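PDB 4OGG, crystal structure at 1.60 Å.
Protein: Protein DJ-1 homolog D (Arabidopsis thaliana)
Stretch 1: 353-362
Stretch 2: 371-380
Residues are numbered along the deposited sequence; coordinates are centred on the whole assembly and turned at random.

Stretch 1 353-362: RCFTDGNLVT
Stretch 2 (371-380) EFVSQLMALL

Stretch 353-362 carries a β-hairpin that lies against one side of the helical stretch 371-380. Strands 355-357 and 360-362 are joined by a type II' turn from Asp 357 to Leu 360, with Gly 358 at phi/psi 64/-120 and Asn 359 at -89/2. Backbone bonds pair Phe 355 with Thr 362 (N to O, 3.0 Å each way) and Asp 357 with Leu 360 (Asp 357 N to Leu 360 O 2.7 Å, Leu 360 N to Asp 357 O 2.9 Å). The helix runs at 29° to the first strand, axes 9.0 Å apart, and at 170° to the second, 8.5 Å apart. CA atoms set the register: Cys 354 to Glu 371 5.7 Å, Val 361 to Leu 376 6.5 Å, Asn 359 to Leu 379 7.1 Å. The contact buries 523 Å².

Val 361 (chi1 t) covers the most surface, its CA-to-CB bond toward the helix. Its CG2 lies 3.5 Å from Leu 379 CD1, and its CG1 lies 4.1 Å from Phe 372 CD1 and 3.9 Å from Gln 375 CB, an apolar centre. Leu 379 (m, t) also reaches the turn, CD2 lying 3.5 Å from Gly 358 O.

Gln 375 (m, t, chi3 -163°) reaches the first strand. Its NE2 gives Thr 356 OG1 (chi1 m) a short but weak bond, 2.6 Å at 122°. One water lies 2.8 Å from Thr 356 OG1 and donates to Gln 375 O at 2.7 Å, a second link between these residues.

Cys 354 (chi1 m) closes the other end. Its N donates to Glu 371 OE2 (m, t, chi3 -175°) at 3.0 Å and 162°, pairing a backbone amide with a carboxylate. Its SG sits 3.8 Å from Phe 372 CB and at the edge of that ring (chi1 t, chi2 64°), 5.5 Å from the centroid.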

# COMPACT_ATOMS: atom_id res chain seq x y z
N ARG C 353 -8.06 -23.02 -19.45
CA ARG C 353 -8.53 -23.52 -20.73
C ARG C 353 -9.09 -22.38 -21.58
O ARG C 353 -9.74 -21.46 -21.07
CB ARG C 353 -9.62 -24.58 -20.51
CG ARG C 353 -10.25 -25.12 -21.78
CD ARG C 353 -11.50 -25.95 -21.48
NE ARG C 353 -11.20 -27.23 -20.85
CZ ARG C 353 -10.52 -28.21 -21.44
NH1 ARG C 353 -10.07 -28.05 -22.68
NH2 ARG C 353 -10.30 -29.35 -20.79
N CYS C 354 -8.82 -22.43 -22.88
CA CYS C 354 -9.32 -21.42 -23.81
C CYS C 354 -10.09 -22.11 -24.93
O CYS C 354 -9.92 -23.30 -25.17
CB CYS C 354 -8.18 -20.59 -24.40
SG CYS C 354 -7.47 -19.40 -23.24
N PHE C 355 -10.94 -21.35 -25.61
CA PHE C 355 -11.76 -21.90 -26.68
C PHE C 355 -11.66 -21.09 -27.96
O PHE C 355 -11.43 -19.88 -27.94
CB PHE C 355 -13.22 -21.95 -26.24
CG PHE C 355 -13.46 -22.77 -25.00
CD1 PHE C 355 -13.55 -24.16 -25.07
CD2 PHE C 355 -13.61 -22.15 -23.76
CE1 PHE C 355 -13.79 -24.92 -23.93
CE2 PHE C 355 -13.85 -22.90 -22.61
CZ PHE C 355 -13.94 -24.29 -22.70
N THR C 356 -11.85 -21.77 -29.08
CA THR C 356 -11.82 -21.13 -30.39
C THR C 356 -13.15 -21.40 -31.09
O THR C 356 -13.57 -22.55 -31.22
CB THR C 356 -10.67 -21.68 -31.27
OG1 THR C 356 -9.41 -21.28 -30.72
CG2 THR C 356 -10.79 -21.14 -32.69
N ASP C 357 -13.81 -20.33 -31.51
CA ASP C 357 -15.08 -20.42 -32.21
C ASP C 357 -14.93 -19.57 -33.46
O ASP C 357 -15.11 -18.36 -33.42
CB ASP C 357 -16.23 -19.89 -31.34
CG ASP C 357 -17.55 -19.86 -32.09
OD1 ASP C 357 -17.91 -20.88 -32.71
OD2 ASP C 357 -18.24 -18.81 -32.05
N GLY C 358 -14.59 -20.22 -34.57
CA GLY C 358 -14.40 -19.49 -35.80
C GLY C 358 -13.24 -18.54 -35.63
O GLY C 358 -12.12 -18.97 -35.33
N ASN C 359 -13.49 -17.25 -35.80
CA ASN C 359 -12.46 -16.23 -35.67
C ASN C 359 -12.32 -15.72 -34.24
O ASN C 359 -11.51 -14.84 -33.96
CB ASN C 359 -12.78 -15.04 -36.57
CG ASN C 359 -13.95 -14.22 -36.05
OD1 ASN C 359 -15.01 -14.76 -35.73
ND2 ASN C 359 -13.77 -12.91 -35.97
N LEU C 360 -13.12 -16.28 -33.33
CA LEU C 360 -13.10 -15.83 -31.94
C LEU C 360 -12.40 -16.76 -30.95
O LEU C 360 -12.77 -17.92 -30.80
CB LEU C 360 -14.54 -15.59 -31.47
CG LEU C 360 -14.73 -15.03 -30.06
CD1 LEU C 360 -14.14 -13.63 -29.98
CD2 LEU C 360 -16.21 -15.00 -29.73
N VAL C 361 -11.39 -16.23 -30.27
CA VAL C 361 -10.65 -16.98 -29.26
C VAL C 361 -10.91 -16.32 -27.92
O VAL C 361 -10.71 -15.12 -27.76
CB VAL C 361 -9.12 -16.96 -29.52
CG1 VAL C 361 -8.39 -17.64 -28.36
CG2 VAL C 361 -8.79 -17.67 -30.83
N THR C 362 -11.36 -17.10 -26.95
CA THR C 362 -11.65 -16.55 -25.63
C THR C 362 -10.99 -17.29 -24.48
O THR C 362 -10.88 -18.52 -24.49
CB THR C 362 -13.17 -16.48 -25.35
OG1 THR C 362 -13.77 -17.76 -25.60
CG2 THR C 362 -13.82 -15.43 -26.23
N GLU C 371 -2.73 -21.18 -23.77
CA GLU C 371 -3.70 -21.60 -24.77
C GLU C 371 -4.26 -20.39 -25.51
O GLU C 371 -4.57 -20.47 -26.70
CB GLU C 371 -4.83 -22.40 -24.13
CG GLU C 371 -4.38 -23.73 -23.54
CD GLU C 371 -5.53 -24.68 -23.26
OE1 GLU C 371 -5.28 -25.76 -22.68
OE2 GLU C 371 -6.68 -24.36 -23.62
N PHE C 372 -4.38 -19.27 -24.81
CA PHE C 372 -4.89 -18.03 -25.40
C PHE C 372 -4.00 -17.64 -26.59
O PHE C 372 -4.48 -17.46 -27.71
CB PHE C 372 -4.88 -16.91 -24.36
CG PHE C 372 -5.54 -15.63 -24.81
CD1 PHE C 372 -6.91 -15.60 -25.09
CD2 PHE C 372 -4.81 -14.45 -24.90
CE1 PHE C 372 -7.53 -14.41 -25.46
CE2 PHE C 372 -5.43 -13.25 -25.26
CZ PHE C 372 -6.79 -13.23 -25.54
N VAL C 373 -2.70 -17.52 -26.33
CA VAL C 373 -1.75 -17.15 -27.37
C VAL C 373 -1.62 -18.26 -28.42
O VAL C 373 -1.58 -17.98 -29.62
CB VAL C 373 -0.36 -16.86 -26.76
CG1 VAL C 373 0.64 -16.56 -27.87
CG2 VAL C 373 -0.45 -15.68 -25.80
N SER C 374 -1.58 -19.50 -27.96
CA SER C 374 -1.46 -20.65 -28.86
C SER C 374 -2.61 -20.72 -29.86
O SER C 374 -2.40 -20.92 -31.06
CB SER C 374 -1.40 -21.95 -28.06
OG SER C 374 -1.25 -23.08 -28.90
N GLN C 375 -3.83 -20.56 -29.38
CA GLN C 375 -5.00 -20.62 -30.25
C GLN C 375 -5.07 -19.42 -31.19
O GLN C 375 -5.56 -19.54 -32.31
CB GLN C 375 -6.28 -20.77 -29.43
CG GLN C 375 -6.28 -22.06 -28.62
CD GLN C 375 -7.58 -22.33 -27.89
OE1 GLN C 375 -7.62 -23.15 -26.97
NE2 GLN C 375 -8.65 -21.66 -28.29
N LEU C 376 -4.58 -18.27 -30.74
CA LEU C 376 -4.58 -17.09 -31.60
C LEU C 376 -3.56 -17.33 -32.71
O LEU C 376 -3.78 -16.97 -33.87
CB LEU C 376 -4.21 -15.84 -30.81
CG LEU C 376 -3.96 -14.57 -31.64
CD1 LEU C 376 -5.16 -14.27 -32.53
CD2 LEU C 376 -3.68 -13.41 -30.70
N MET C 377 -2.43 -17.94 -32.35
CA MET C 377 -1.38 -18.25 -33.32
C MET C 377 -1.93 -19.16 -34.41
O MET C 377 -1.66 -18.95 -35.59
CB MET C 377 -0.21 -18.95 -32.62
CG MET C 377 0.62 -18.03 -31.74
SD MET C 377 1.83 -18.95 -30.75
CE MET C 377 2.96 -19.53 -32.04
N ALA C 378 -2.70 -20.17 -34.01
CA ALA C 378 -3.29 -21.10 -34.96
C ALA C 378 -4.13 -20.37 -35.99
O ALA C 378 -4.00 -20.62 -37.19
CB ALA C 378 -4.13 -22.13 -34.22
N LEU C 379 -5.00 -19.48 -35.53
CA LEU C 379 -5.86 -18.72 -36.44
C LEU C 379 -5.07 -17.80 -37.36
O LEU C 379 -5.47 -17.58 -38.51
CB LEU C 379 -6.88 -17.89 -35.65
CG LEU C 379 -8.01 -18.65 -34.96
CD1 LEU C 379 -8.97 -17.66 -34.31
CD2 LEU C 379 -8.76 -19.50 -35.98
N LEU C 380 -3.96 -17.27 -36.87
CA LEU C 380 -3.12 -16.38 -37.67
C LEU C 380 -2.14 -17.15 -38.56
O LEU C 380 -1.48 -16.56 -39.41
CB LEU C 380 -2.35 -15.42 -36.76
CG LEU C 380 -3.16 -14.32 -36.09
CD1 LEU C 380 -2.30 -13.56 -35.09
CD2 LEU C 380 -3.70 -13.37 -37.16
O HOH W 1 -7.36 -21.55 -32.68